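Intergenic-region protein (Escherichia coli CFT073, PDB 2WJ9) is an antirestriction protein that probably protects incoming foreign DNA by inhibiting restriction enzymes of the bacterial host. Local coordinates at residues 66-71 with 149-154; 79-84 with 137-142; 96-101 with 161-166; 129-134 with 170-175. All coordinates share one frame; numbering follows the deposited sequence. Where two conformers were deposited one is given.

Contact 1. Residues 66-71 with 149-154; sequences LIPQWV and CRTECY
Cys153 turns its sulfur toward Pro68, SG lying 3.9 Å from Pro68 CD and 4.0 Å from Ile67 CG1. SG stands anti to its own backbone N (chi1 -175°), which swings it across to the proline and isoleucine; it also carries a covalently linked beta-mercaptoethanol, probably from the crystallisation liquor. Two residues earlier, Thr151 offers its methyl group, CG2 being 4.2 Å from Pro68 CB. The branch that faces the proline is thus the apolar one, while OG1 serves the backbone: it accepts from Cys153 N (3.2 Å, N-H...O angle 143°) in an ST turn and is also hydrogen-bonded to His147 O one helical turn earlier. The ST turn spans the end of helix 132-151, where Glu152 takes up positive phi and Cys153 becomes the N-cap of helix 154-168. The facing segment is a type II beta turn from Ile67 to Trp70, with Pro68 and Gln69 at its corners, closed by a weak bond from Trp70 N to Ile67 O (3.3 Å). Pro68 O is hydrogen-bonded to His147 NE2, a further tie to helix 132-151. Among the polar side chains, the extended Arg150 crosses Gln69 at about a right angle, and one end of the Gln69 amide points at a face of the guanidinium, toward its rim, the planes 76° apart. At the subunit interface, Cys149 forms a disulfide with Cys37 of the second subunit, and the Glu152 carboxylate bonds Ser35 OG and Ala36 N of that subunit.

Contact 2. Residues 79-84 with 137-142; sequences GWMDRL and IAACLM. With SO4 (sulfate ion), chain H.
Trp80 lays its indole against Met142, whose CB sits over the five-membered ring, 4.1 Å from its centroid, in a CH-pi contact. Bent at chi2 and chi3, the Met142 chain brings SD obliquely to the six-membered ring, 5.5 Å from its centroid, a Met-aromatic contact, and in the conformer given its CE lies 3.9 Å from Trp80 CZ3. On the opposite face Arg83 NH1 stands 3.3 Å above the ring plane, so Met142 CB and Arg83 NH1 lie on opposite faces of the indole, the guanidinium edge-on to it. Arg83 NH2 donates to O2 of a sulfate ion (2.9 Å), probably from the crystallisation liquor and also bound by Arg76 NH1. Deeper in, Ala139 lies where the two backbones come nearest: its CB is 4.4 Å from Trp80 CB and 4.2 Å from Met81 SD, while Leu84 CD1 packs beside its CA. The axes of segments 79-84 and 137-142 approach to 8.9 Å with their directions 117° apart. Strand 117-121 shares this packing, Leu119 meeting Met81 and Leu84. Away from helix 73-84, helix 132-151 is covered by helices 154-168 and 173-180, which meet Leu141, and by strand 103-107, which meets Cys140.

Contact 3. Residues 96-101 with 161-166; sequences YTLNNG and YRLRDY
Arg162 starts its path along Asn100 at CB, 3.6 Å from Asn100 ND2, and CG follows past the same amide. From there the arginine chain runs extended to NE while Asn100 points the other way, so that the two side chains slide past each other in opposite directions. CD comes 3.3 Å from the backbone O of Asn100, and NE lies 3.0 Å from that O, too far off line for a hydrogen bond because the carbonyl sits above the guanidinium plane. Gly101 CA also lies over a face of this group. At the tip, NH1 donates to Ser35 O and to a water that is weakly bonded to Gly101 O. The backbone of Arg162 is held by the same residue: Asn100 ND2 donates to Arg162 O (3.1 Å, N-H...O angle 164°), the donor tilted 30° from the carbonyl plane. ND2 also donates to a water at 2.8 Å, which in turn donates to Asp165 OD2; outside the two segments, that carboxylate pairs with Arg164 of the second subunit. Asn100 stands in the type I turn Leu98-Gly101. Before the turn, Leu98 presses CD2 over the face of the Tyr166 ring, 3.6 Å from its centroid, as a CH-pi contact, and CD1 reaches Leu163 CD1 at 4.1 Å. Residues 96-98 of strand 93-98 run at 89° to segment 161-166 of helix 154-168; the strand is flanked in its antiparallel sheet by strand 48-50, whose Ala48 touches Leu98 and Tyr166, and strand 103-107, whose Phe104 packs on Leu98 and Leu163; helix 132-151 covers Leu163 further.

Contact 4. Residues 129-134 with 170-175; sequences EMSPEA and HPECSA
Glu172 reaches across with both carboxylate oxygens to Ser131. OE1 accepts from Ser131 N on its syn lone pair (2.8 Å, N-H...O angle 168°), and OE2 is met on its syn side by Ser131 OG at 2.5 Å, a short bond. Two donors of one residue thus fix the rotation of the carboxylate, and a water bridging OE1 to Glu129 O adds a third bond. The helix start and these donors would probably stabilise the Glu172 carboxylate as an anion. Ser131 OG is used twice, since it also accepts from Ala134 N (3.2 Å), a capping bond. Beside this pair, His170 is held at both nitrogens. ND1 accepts from Glu172 N (3.0 Å), and NE2 donates almost straight to Glu133 OE1 (2.9 Å, 177°). The glutamate oxygen lies in the plane of the imidazole, but the histidine comes to it from 51° out of the carboxylate plane, the two planes being steeply inclined to each other. Glu133 OE2 has a weak bond to Tyr166 OH. Met130, bent at chi3, turns CE toward Ala175 CB (4.1 Å) as the apolar side of the contact. Glu172 is at the N-cap position of helix 173-180, within the type I turn His170-Cys173, which Cys173 N to His170 O closes. The arrangement is a serine N-cap of helix 132-151 whose backbone N and hydroxyl are both gripped by the Glu172 carboxylate.

Overall arrangement
From the N terminus, the first halves come in order: the loop 66-71, helix segment 79-84, strand end 96-101 and the strand-to-helix corner 129-134. The loops then close in a different order. Contact 2 closes first, at 137-142, and is nested within contact 1, which closes at 149-154; contacts 3 and 4 follow at 161-166 and 170-175. Every other pair of contacts crosses. Helix 132-151 serves contacts 1, 2 and 4, and helix 154-168 brings in the three-stranded sheet through contact 3. Contact 2 touches contact 3 through Leu141 and Leu163, and contact 4 through Ile137 and His170. Contacts 1 and 4 lie on opposite sides of the chain's centre, their own centres about 27 Å apart.

Contact 1. Residues 66-71 with 149-154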
loop_
_atom_site.group_PDB
_atom_site.type_symbol
_atom_site.label_atom_id
_atom_site.label_comp_id
_atom_site.label_asym_id
_atom_site.label_seq_id
_atom_site.Cartn_x
_atom_site.Cartn_y
_atom_site.Cartn_z
ATOM N N LEU B 66 -11.069 13.447 1.569
ATOM C CA LEU B 66 -11.371 12.822 2.861
ATOM C C LEU B 66 -10.268 13.056 3.898
ATOM O O LEU B 66 -10.456 12.749 5.076
ATOM C CB LEU B 66 -11.599 11.313 2.697
ATOM C CG LEU B 66 -12.801 10.875 1.852
ATOM C CD1 LEU B 66 -12.781 9.352 1.667
ATOM C CD2 LEU B 66 -14.106 11.334 2.466
ATOM N N ILE B 67 -9.140 13.618 3.464
ATOM C CA ILE B 67 -7.944 13.736 4.297
ATOM C C ILE B 67 -7.843 15.142 4.886
ATOM O O ILE B 67 -7.966 16.123 4.158
ATOM C CB ILE B 67 -6.662 13.430 3.468
ATOM C CG1 ILE B 67 -6.707 11.990 2.917
ATOM C CG2 ILE B 67 -5.390 13.677 4.311
ATOM C CD1 ILE B 67 -5.734 11.732 1.751
ATOM N N PRO B 68 -7.591 15.255 6.206
ATOM C CA PRO B 68 -7.448 16.595 6.783
ATOM C C PRO B 68 -6.356 17.416 6.098
ATOM O O PRO B 68 -5.292 16.887 5.779
ATOM C CB PRO B 68 -7.081 16.312 8.245
ATOM C CG PRO B 68 -7.676 14.958 8.515
ATOM C CD PRO B 68 -7.448 14.206 7.234
ATOM N N GLN B 69 -6.646 18.690 5.855
ATOM C CA GLN B 69 -5.702 19.620 5.215
ATOM C C GLN B 69 -5.313 19.265 3.776
ATOM O O GLN B 69 -4.213 19.593 3.330
ATOM C CB GLN B 69 -4.436 19.800 6.070
ATOM C CG GLN B 69 -4.706 20.385 7.433
ATOM C CD GLN B 69 -3.442 20.883 8.075
ATOM O OE1 GLN B 69 -2.831 20.187 8.881
ATOM N NE2 GLN B 69 -3.016 22.074 7.685
ATOM N N TRP B 70 -6.229 18.649 3.029
ATOM C CA TRP B 70 -5.936 18.265 1.640
ATOM C C TRP B 70 -5.559 19.466 0.766
ATOM O O TRP B 70 -4.802 19.321 -0.186
ATOM C CB TRP B 70 -7.077 17.446 0.987
ATOM C CG TRP B 70 -8.423 18.099 0.984
ATOM C CD1 TRP B 70 -9.445 17.853 1.856
ATOM C CD2 TRP B 70 -8.916 19.089 0.059
ATOM N NE1 TRP B 70 -10.527 18.641 1.551
ATOM C CE2 TRP B 70 -10.234 19.407 0.453
ATOM C CE3 TRP B 70 -8.371 19.745 -1.051
ATOM C CZ2 TRP B 70 -11.012 20.343 -0.228
ATOM C CZ3 TRP B 70 -9.142 20.683 -1.718
ATOM C CH2 TRP B 70 -10.444 20.978 -1.301
ATOM N N VAL B 71 -6.080 20.649 1.083
ATOM C CA VAL B 71 -5.821 21.830 0.259
ATOM C C VAL B 71 -4.357 22.272 0.393
ATOM O O VAL B 71 -3.854 23.010 -0.455
ATOM C CB VAL B 71 -6.777 22.990 0.606
ATOM C CG1 VAL B 71 -6.412 23.592 1.949
ATOM C CG2 VAL B 71 -6.760 24.050 -0.497
ATOM N N CYS B 149 1.320 10.131 8.986
ATOM C CA CYS B 149 1.736 10.009 10.384
ATOM C C CYS B 149 1.195 11.144 11.265
ATOM O O CYS B 149 0.895 10.930 12.439
ATOM C CB CYS B 149 3.255 9.928 10.511
ATOM S SG CYS B 149 3.977 8.481 9.730
ATOM N N ARG B 150 1.070 12.340 10.700
ATOM C CA ARG B 150 0.508 13.471 11.434
ATOM C C ARG B 150 -1.004 13.324 11.665
ATOM O O ARG B 150 -1.494 13.578 12.759
ATOM C CB ARG B 150 0.806 14.793 10.715
ATOM C CG ARG B 150 0.130 15.992 11.358
ATOM C CD ARG B 150 0.535 17.300 10.728
ATOM N NE ARG B 150 -0.242 18.398 11.292
ATOM C CZ ARG B 150 -0.083 19.685 10.989
ATOM N NH1 ARG B 150 0.844 20.060 10.127
ATOM N NH2 ARG B 150 -0.852 20.603 11.555
ATOM N N THR B 151 -1.731 12.935 10.622
ATOM C CA THR B 151 -3.194 12.943 10.663
ATOM C C THR B 151 -3.816 11.648 11.179
ATOM O O THR B 151 -4.974 11.647 11.596
ATOM C CB THR B 151 -3.789 13.200 9.261
ATOM O OG1 THR B 151 -3.372 12.156 8.381
ATOM C CG2 THR B 151 -3.333 14.549 8.714
ATOM N N GLU B 152 -3.059 10.555 11.142
ATOM C CA GLU B 152 -3.597 9.207 11.398
ATOM C C GLU B 152 -4.819 8.907 10.509
ATOM O O GLU B 152 -5.750 8.212 10.925
ATOM C CB GLU B 152 -3.919 9.009 12.889
ATOM C CG GLU B 152 -2.700 8.688 13.762
ATOM C CD GLU B 152 -2.205 7.247 13.637
ATOM O OE1 GLU B 152 -2.906 6.389 13.050
ATOM O OE2 GLU B 152 -1.111 6.959 14.156
ATOM N N CYS B 153 -4.792 9.422 9.283
ATOM C CA CYS B 153 -5.861 9.207 8.308
ATOM C C CYS B 153 -5.453 8.105 7.318
ATOM O O CYS B 153 -4.551 8.291 6.498
ATOM C CB CYS B 153 -6.161 10.510 7.572
ATOM S SG CYS B 153 -7.547 10.377 6.450
ATOM N N TYR B 154 -6.128 6.962 7.386
ATOM C CA TYR B 154 -5.743 5.806 6.567
ATOM C C TYR B 154 -5.874 6.062 5.059
ATOM O O TYR B 154 -5.194 5.428 4.258
ATOM C CB TYR B 154 -6.535 4.554 6.970
ATOM C CG TYR B 154 -6.118 3.963 8.302
ATOM C CD1 TYR B 154 -5.064 3.055 8.387
ATOM C CD2 TYR B 154 -6.782 4.305 9.476
ATOM C CE1 TYR B 154 -4.673 2.512 9.608
ATOM C CE2 TYR B 154 -6.399 3.759 10.706
ATOM C CZ TYR B 154 -5.342 2.867 10.764
ATOM O OH TYR B 154 -4.969 2.321 11.983
#

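Contact 2. Residues 79-84 with 137-142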
loop_
_atom_site.group_PDB
_atom_site.type_symbol
_atom_site.label_atom_id
_atom_site.label_comp_id
_atom_site.label_asym_id
_atom_site.label_seq_id
_atom_site.Cartn_x
_atom_site.Cartn_y
_atom_site.Cartn_z
ATOM N N GLY B 79 7.237 22.294 -0.952
ATOM C CA GLY B 79 8.095 22.473 0.224
ATOM C C GLY B 79 9.145 21.381 0.316
ATOM O O GLY B 79 10.322 21.667 0.495
ATOM N N TRP B 80 8.725 20.124 0.191
ATOM C CA TRP B 80 9.687 19.011 0.181
ATOM C C TRP B 80 10.675 19.125 -0.993
ATOM O O TRP B 80 11.868 18.882 -0.828
ATOM C CB TRP B 80 8.986 17.644 0.184
ATOM C CG TRP B 80 8.543 17.217 1.550
ATOM C CD1 TRP B 80 7.269 17.192 2.028
ATOM C CD2 TRP B 80 9.386 16.793 2.634
ATOM N NE1 TRP B 80 7.259 16.758 3.335
ATOM C CE2 TRP B 80 8.544 16.510 3.732
ATOM C CE3 TRP B 80 10.764 16.606 2.773
ATOM C CZ2 TRP B 80 9.036 16.050 4.957
ATOM C CZ3 TRP B 80 11.261 16.165 4.006
ATOM C CH2 TRP B 80 10.395 15.887 5.074
ATOM N N MET B 81 10.182 19.519 -2.164
ATOM C CA MET B 81 11.031 19.633 -3.352
ATOM C C MET B 81 12.118 20.701 -3.128
ATOM O O MET B 81 13.283 20.513 -3.514
ATOM C CB MET B 81 10.163 19.935 -4.583
ATOM C CG MET B 81 10.820 19.728 -5.933
ATOM S SD MET B 81 11.421 18.066 -6.248
ATOM C CE MET B 81 13.180 18.331 -6.042
ATOM N N ASP B 82 11.750 21.802 -2.475
ATOM C CA ASP B 82 12.727 22.835 -2.100
ATOM C C ASP B 82 13.757 22.354 -1.082
ATOM O O ASP B 82 14.900 22.796 -1.124
ATOM C CB ASP B 82 12.045 24.074 -1.514
ATOM C CG ASP B 82 11.391 24.946 -2.565
ATOM O OD1 ASP B 82 11.667 24.783 -3.773
ATOM O OD2 ASP B 82 10.602 25.817 -2.165
ATOM N N ARG B 83 13.351 21.491 -0.154
ATOM C CA ARG B 83 14.299 20.919 0.815
ATOM C C ARG B 83 15.281 19.973 0.133
ATOM O O ARG B 83 16.469 19.967 0.457
ATOM C CB ARG B 83 13.581 20.141 1.917
ATOM C CG ARG B 83 12.988 20.993 2.999
ATOM C CD ARG B 83 12.240 20.141 4.024
ATOM N NE ARG B 83 11.240 20.973 4.683
ATOM C CZ ARG B 83 9.924 20.885 4.516
ATOM N NH1 ARG B 83 9.380 19.949 3.741
ATOM N NH2 ARG B 83 9.138 21.742 5.159
ATOM N N LEU B 84 14.771 19.170 -0.797
ATOM C CA LEU B 84 15.567 18.128 -1.447
ATOM C C LEU B 84 16.505 18.670 -2.524
ATOM O O LEU B 84 17.594 18.132 -2.713
ATOM C CB LEU B 84 14.658 17.051 -2.045
ATOM C CG LEU B 84 13.828 16.261 -1.025
ATOM C CD1 LEU B 84 12.869 15.288 -1.721
ATOM C CD2 LEU B 84 14.736 15.539 -0.017
ATOM N N ILE B 137 8.051 12.321 -7.977
ATOM C CA ILE B 137 7.556 11.110 -7.305
ATOM C C ILE B 137 8.115 11.040 -5.872
ATOM O O ILE B 137 7.367 10.840 -4.910
ATOM C CB ILE B 137 7.893 9.835 -8.113
ATOM C CG1 ILE B 137 7.092 9.812 -9.432
ATOM C CG2 ILE B 137 7.614 8.598 -7.284
ATOM C CD1 ILE B 137 7.531 8.732 -10.416
ATOM N N ALA B 138 9.421 11.269 -5.740
ATOM C CA ALA B 138 10.107 11.293 -4.442
ATOM C C ALA B 138 9.526 12.331 -3.479
ATOM O O ALA B 138 9.249 12.012 -2.312
ATOM C CB ALA B 138 11.603 11.527 -4.639
ATOM N N ALA B 139 9.322 13.558 -3.953
ATOM C CA ALA B 139 8.720 14.606 -3.119
ATOM C C ALA B 139 7.301 14.242 -2.639
ATOM O O ALA B 139 6.933 14.504 -1.485
ATOM C CB ALA B 139 8.717 15.940 -3.847
ATOM N N CYS B 140 6.501 13.661 -3.527
ATOM C CA CYS B 140 5.152 13.227 -3.155
ATOM C C CYS B 140 5.148 12.085 -2.120
ATOM O O CYS B 140 4.330 12.077 -1.189
ATOM C CB CYS B 140 4.351 12.831 -4.402
ATOM S SG CYS B 140 3.928 14.215 -5.522
ATOM N N LEU B 141 6.044 11.120 -2.283
ATOM C CA LEU B 141 6.174 10.045 -1.287
ATOM C C LEU B 141 6.455 10.578 0.118
ATOM O O LEU B 141 5.824 10.145 1.083
ATOM C CB LEU B 141 7.243 9.030 -1.702
ATOM C CG LEU B 141 6.853 8.148 -2.895
ATOM C CD1 LEU B 141 8.068 7.388 -3.441
ATOM C CD2 LEU B 141 5.700 7.174 -2.510
ATOM N N MET B 142 7.407 11.502 0.227
ATOM C CA MET B 142 7.773 12.113 1.509
ATOM C C MET B 142 6.587 12.871 2.101
ATOM O O MET B 142 6.315 12.796 3.308
ATOM C CB MET B 142 8.948 13.081 1.314
ATOM C CG MET B 142 10.225 12.426 0.817
ATOM S SD MET B 142 10.920 11.264 2.005
ATOM C CE MET B 142 11.667 12.356 3.217
HETATM S S SO4 H . 5.785 20.215 6.423
HETATM O O1 SO4 H . 6.772 19.133 6.486
HETATM O O2 SO4 H . 6.464 21.476 6.136
HETATM O O3 SO4 H . 4.853 19.834 5.347
HETATM O O4 SO4 H . 5.118 20.339 7.728
#

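Contact 3. Residues 96-101 with 161-166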
loop_
_atom_site.group_PDB
_atom_site.type_symbol
_atom_site.label_atom_id
_atom_site.label_comp_id
_atom_site.label_asym_id
_atom_site.label_seq_id
_atom_site.Cartn_x
_atom_site.Cartn_y
_atom_site.Cartn_z
ATOM N N TYR B 96 -1.220 13.818 -12.193
ATOM C CA TYR B 96 -1.327 12.450 -12.728
ATOM C C TYR B 96 -2.188 11.528 -11.842
ATOM O O TYR B 96 -2.160 11.618 -10.615
ATOM C CB TYR B 96 0.070 11.822 -12.878
ATOM C CG TYR B 96 0.952 12.535 -13.875
ATOM C CD1 TYR B 96 0.898 12.222 -15.230
ATOM C CD2 TYR B 96 1.829 13.532 -13.467
ATOM C CE1 TYR B 96 1.700 12.883 -16.152
ATOM C CE2 TYR B 96 2.646 14.193 -14.377
ATOM C CZ TYR B 96 2.571 13.873 -15.723
ATOM O OH TYR B 96 3.370 14.544 -16.637
ATOM N N THR B 97 -2.930 10.633 -12.491
ATOM C CA THR B 97 -3.629 9.523 -11.827
ATOM C C THR B 97 -2.949 8.184 -12.144
ATOM O O THR B 97 -2.316 8.044 -13.193
ATOM C CB THR B 97 -5.135 9.454 -12.227
ATOM O OG1 THR B 97 -5.287 9.222 -13.640
ATOM C CG2 THR B 97 -5.851 10.748 -11.837
ATOM N N LEU B 98 -3.090 7.220 -11.227
ATOM C CA LEU B 98 -2.533 5.868 -11.384
ATOM C C LEU B 98 -3.699 4.871 -11.499
ATOM O O LEU B 98 -4.757 5.095 -10.921
ATOM C CB LEU B 98 -1.618 5.513 -10.191
ATOM C CG LEU B 98 -0.230 6.193 -10.091
ATOM C CD1 LEU B 98 0.315 6.101 -8.677
ATOM C CD2 LEU B 98 0.766 5.612 -11.092
ATOM N N ASN B 99 -3.493 3.776 -12.224
ATOM C CA ASN B 99 -4.555 2.759 -12.427
ATOM C C ASN B 99 -4.779 1.804 -11.236
ATOM O O ASN B 99 -5.562 0.833 -11.346
ATOM C CB ASN B 99 -4.311 1.968 -13.719
ATOM C CG ASN B 99 -2.979 1.230 -13.727
ATOM O OD1 ASN B 99 -2.061 1.581 -12.992
ATOM N ND2 ASN B 99 -2.867 0.212 -14.571
ATOM N N ASN B 100 -4.076 2.050 -10.129
ATOM C CA ASN B 100 -4.364 1.391 -8.849
ATOM C C ASN B 100 -5.129 2.296 -7.867
ATOM O O ASN B 100 -5.324 1.929 -6.711
ATOM C CB ASN B 100 -3.082 0.863 -8.203
ATOM C CG ASN B 100 -2.104 1.974 -7.819
ATOM O OD1 ASN B 100 -2.322 3.156 -8.122
ATOM N ND2 ASN B 100 -1.022 1.591 -7.142
ATOM N N GLY B 101 -5.559 3.463 -8.343
ATOM C CA GLY B 101 -6.261 4.465 -7.531
ATOM C C GLY B 101 -5.382 5.571 -6.960
ATOM O O GLY B 101 -5.878 6.499 -6.330
ATOM N N TYR B 161 1.011 4.017 -0.075
ATOM C CA TYR B 161 1.265 2.649 -0.563
ATOM C C TYR B 161 1.079 2.553 -2.097
ATOM O O TYR B 161 1.838 1.881 -2.787
ATOM C CB TYR B 161 0.382 1.613 0.171
ATOM C CG TYR B 161 0.886 1.202 1.550
ATOM C CD1 TYR B 161 0.161 1.498 2.693
ATOM C CD2 TYR B 161 2.079 0.489 1.706
ATOM C CE1 TYR B 161 0.614 1.127 3.958
ATOM C CE2 TYR B 161 2.535 0.113 2.973
ATOM C CZ TYR B 161 1.800 0.444 4.089
ATOM O OH TYR B 161 2.229 0.087 5.350
ATOM N N ARG B 162 0.087 3.253 -2.628
ATOM C CA ARG B 162 -0.206 3.182 -4.066
ATOM C C ARG B 162 0.894 3.828 -4.922
ATOM O O ARG B 162 1.326 3.258 -5.926
ATOM C CB ARG B 162 -1.587 3.769 -4.360
ATOM C CG ARG B 162 -2.700 2.814 -3.928
ATOM C CD ARG B 162 -4.078 3.421 -4.013
ATOM N NE ARG B 162 -5.100 2.404 -3.767
ATOM C CZ ARG B 162 -6.398 2.647 -3.631
ATOM N NH1 ARG B 162 -6.867 3.888 -3.696
ATOM N NH2 ARG B 162 -7.228 1.630 -3.427
ATOM N N LEU B 163 1.356 4.999 -4.511
ATOM C CA LEU B 163 2.494 5.652 -5.183
ATOM C C LEU B 163 3.815 4.897 -4.970
ATOM O O LEU B 163 4.642 4.813 -5.891
ATOM C CB LEU B 163 2.626 7.113 -4.738
ATOM C CG LEU B 163 3.696 7.961 -5.442
ATOM C CD1 LEU B 163 3.427 8.067 -6.946
ATOM C CD2 LEU B 163 3.781 9.350 -4.784
ATOM N N ARG B 164 4.023 4.363 -3.764
ATOM C CA ARG B 164 5.191 3.532 -3.474
ATOM C C ARG B 164 5.296 2.361 -4.455
ATOM O O ARG B 164 6.375 2.063 -4.941
ATOM C CB ARG B 164 5.170 3.037 -2.013
ATOM C CG ARG B 164 6.291 2.068 -1.598
ATOM C CD ARG B 164 6.137 1.753 -0.098
ATOM N NE ARG B 164 7.014 0.710 0.439
ATOM C CZ ARG B 164 6.662 -0.546 0.723
ATOM N NH1 ARG B 164 5.431 -0.993 0.494
ATOM N NH2 ARG B 164 7.560 -1.371 1.244
ATOM N N ASP B 165 4.170 1.708 -4.764
ATOM C CA ASP B 165 4.183 0.605 -5.745
ATOM C C ASP B 165 4.628 1.059 -7.142
ATOM O O ASP B 165 5.392 0.364 -7.805
ATOM C CB ASP B 165 2.806 -0.063 -5.856
ATOM C CG ASP B 165 2.550 -1.096 -4.775
ATOM O OD1 ASP B 165 3.408 -1.303 -3.883
ATOM O OD2 ASP B 165 1.467 -1.727 -4.834
ATOM N N TYR B 166 4.145 2.218 -7.579
ATOM C CA TYR B 166 4.589 2.818 -8.843
ATOM C C TYR B 166 6.103 3.096 -8.832
ATOM O O TYR B 166 6.797 2.836 -9.834
ATOM C CB TYR B 166 3.802 4.101 -9.125
ATOM C CG TYR B 166 4.094 4.741 -10.464
ATOM C CD1 TYR B 166 3.794 4.087 -11.655
ATOM C CD2 TYR B 166 4.645 6.016 -10.546
ATOM C CE1 TYR B 166 4.049 4.676 -12.881
ATOM C CE2 TYR B 166 4.906 6.607 -11.766
ATOM C CZ TYR B 166 4.604 5.936 -12.935
ATOM O OH TYR B 166 4.859 6.517 -14.163
HETATM O O HOH W 1 -0.844 -1.020 -6.034
HETATM O O HOH W 2 -5.386 6.283 -2.982
#

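Contact 4. Residues 129-134 with 170-175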
loop_
_atom_site.group_PDB
_atom_site.type_symbol
_atom_site.label_atom_id
_atom_site.label_comp_id
_atom_site.label_asym_id
_atom_site.label_seq_id
_atom_site.Cartn_x
_atom_site.Cartn_y
_atom_site.Cartn_z
ATOM N N GLU B 129 21.015 11.503 -8.117
ATOM C CA GLU B 129 20.767 12.159 -9.395
ATOM C C GLU B 129 19.605 11.448 -10.098
ATOM O O GLU B 129 19.590 10.225 -10.180
ATOM C CB GLU B 129 22.030 12.111 -10.250
ATOM C CG GLU B 129 22.017 13.029 -11.459
ATOM C CD GLU B 129 23.376 13.152 -12.124
ATOM O OE1 GLU B 129 24.374 12.593 -11.603
ATOM O OE2 GLU B 129 23.450 13.809 -13.185
ATOM N N MET B 130 18.638 12.212 -10.595
ATOM C CA MET B 130 17.448 11.623 -11.213
ATOM C C MET B 130 16.695 12.604 -12.121
ATOM O O MET B 130 16.921 13.812 -12.079
ATOM C CB MET B 130 16.504 11.062 -10.129
ATOM C CG MET B 130 15.796 12.116 -9.254
ATOM S SD MET B 130 14.967 11.407 -7.802
ATOM C CE MET B 130 16.403 11.246 -6.739
ATOM N N SER B 131 15.787 12.066 -12.933
ATOM C CA SER B 131 14.948 12.885 -13.815
ATOM C C SER B 131 14.016 13.795 -13.011
ATOM O O SER B 131 13.706 13.501 -11.849
ATOM C CB SER B 131 14.111 12.004 -14.749
ATOM O OG SER B 131 13.172 11.225 -14.024
ATOM N N PRO B 132 13.589 14.922 -13.608
ATOM C CA PRO B 132 12.518 15.708 -12.979
ATOM C C PRO B 132 11.280 14.888 -12.572
ATOM O O PRO B 132 10.776 15.088 -11.455
ATOM C CB PRO B 132 12.196 16.757 -14.046
ATOM C CG PRO B 132 13.518 16.974 -14.734
ATOM C CD PRO B 132 14.109 15.590 -14.820
ATOM N N GLU B 133 10.810 13.975 -13.431
ATOM C CA GLU B 133 9.668 13.092 -13.064
ATOM C C GLU B 133 9.938 12.335 -11.770
ATOM O O GLU B 133 9.099 12.324 -10.860
ATOM C CB GLU B 133 9.276 12.043 -14.150
ATOM C CG GLU B 133 7.837 11.418 -13.887
ATOM C CD GLU B 133 7.615 9.927 -14.268
ATOM O OE1 GLU B 133 8.553 9.224 -14.691
ATOM O OE2 GLU B 133 6.446 9.448 -14.126
ATOM N N ALA B 134 11.095 11.677 -11.699
ATOM C CA ALA B 134 11.440 10.865 -10.526
ATOM C C ALA B 134 11.554 11.698 -9.240
ATOM O O ALA B 134 11.110 11.268 -8.169
ATOM C CB ALA B 134 12.715 10.070 -10.773
ATOM N N HIS B 170 9.443 1.615 -11.119
ATOM C CA HIS B 170 9.995 2.713 -11.941
ATOM C C HIS B 170 11.444 2.433 -12.348
ATOM O O HIS B 170 12.193 1.858 -11.565
ATOM C CB HIS B 170 9.918 4.024 -11.146
ATOM C CG HIS B 170 10.034 5.261 -11.987
ATOM N ND1 HIS B 170 11.248 5.810 -12.343
ATOM C CD2 HIS B 170 9.087 6.078 -12.508
ATOM C CE1 HIS B 170 11.044 6.893 -13.072
ATOM N NE2 HIS B 170 9.740 7.074 -13.194
ATOM N N PRO B 171 11.847 2.839 -13.573
ATOM C CA PRO B 171 13.248 2.672 -13.998
ATOM C C PRO B 171 14.274 3.313 -13.065
ATOM O O PRO B 171 15.402 2.840 -12.989
ATOM C CB PRO B 171 13.305 3.358 -15.369
ATOM C CG PRO B 171 11.913 3.518 -15.814
ATOM C CD PRO B 171 11.010 3.445 -14.626
ATOM N N GLU B 172 13.872 4.381 -12.378
ATOM C CA GLU B 172 14.727 5.082 -11.414
ATOM C C GLU B 172 14.363 4.769 -9.956
ATOM O O GLU B 172 14.592 5.588 -9.062
ATOM C CB GLU B 172 14.662 6.591 -11.671
ATOM C CG GLU B 172 15.120 6.973 -13.065
ATOM C CD GLU B 172 14.988 8.450 -13.323
ATOM O OE1 GLU B 172 15.843 9.224 -12.832
ATOM O OE2 GLU B 172 14.035 8.836 -14.031
ATOM N N CYS B 173 13.802 3.581 -9.721
ATOM C CA CYS B 173 13.456 3.126 -8.371
ATOM C C CYS B 173 14.619 3.259 -7.382
ATOM O O CYS B 173 14.425 3.701 -6.254
ATOM C CB CYS B 173 12.992 1.667 -8.401
ATOM S SG CYS B 173 12.546 0.967 -6.786
ATOM N N SER B 174 15.815 2.863 -7.807
ATOM C CA SER B 174 16.982 2.867 -6.922
ATOM C C SER B 174 17.252 4.267 -6.374
ATOM O O SER B 174 17.450 4.439 -5.170
ATOM C CB SER B 174 18.222 2.324 -7.639
ATOM O OG SER B 174 18.518 3.072 -8.805
ATOM N N ALA B 175 17.252 5.262 -7.258
ATOM C CA ALA B 175 17.472 6.654 -6.852
ATOM C C ALA B 175 16.330 7.190 -5.977
ATOM O O ALA B 175 16.569 7.878 -4.990
ATOM C CB ALA B 175 17.681 7.544 -8.076
HETATM O O HOH W 3 17.951 8.070 -11.501
#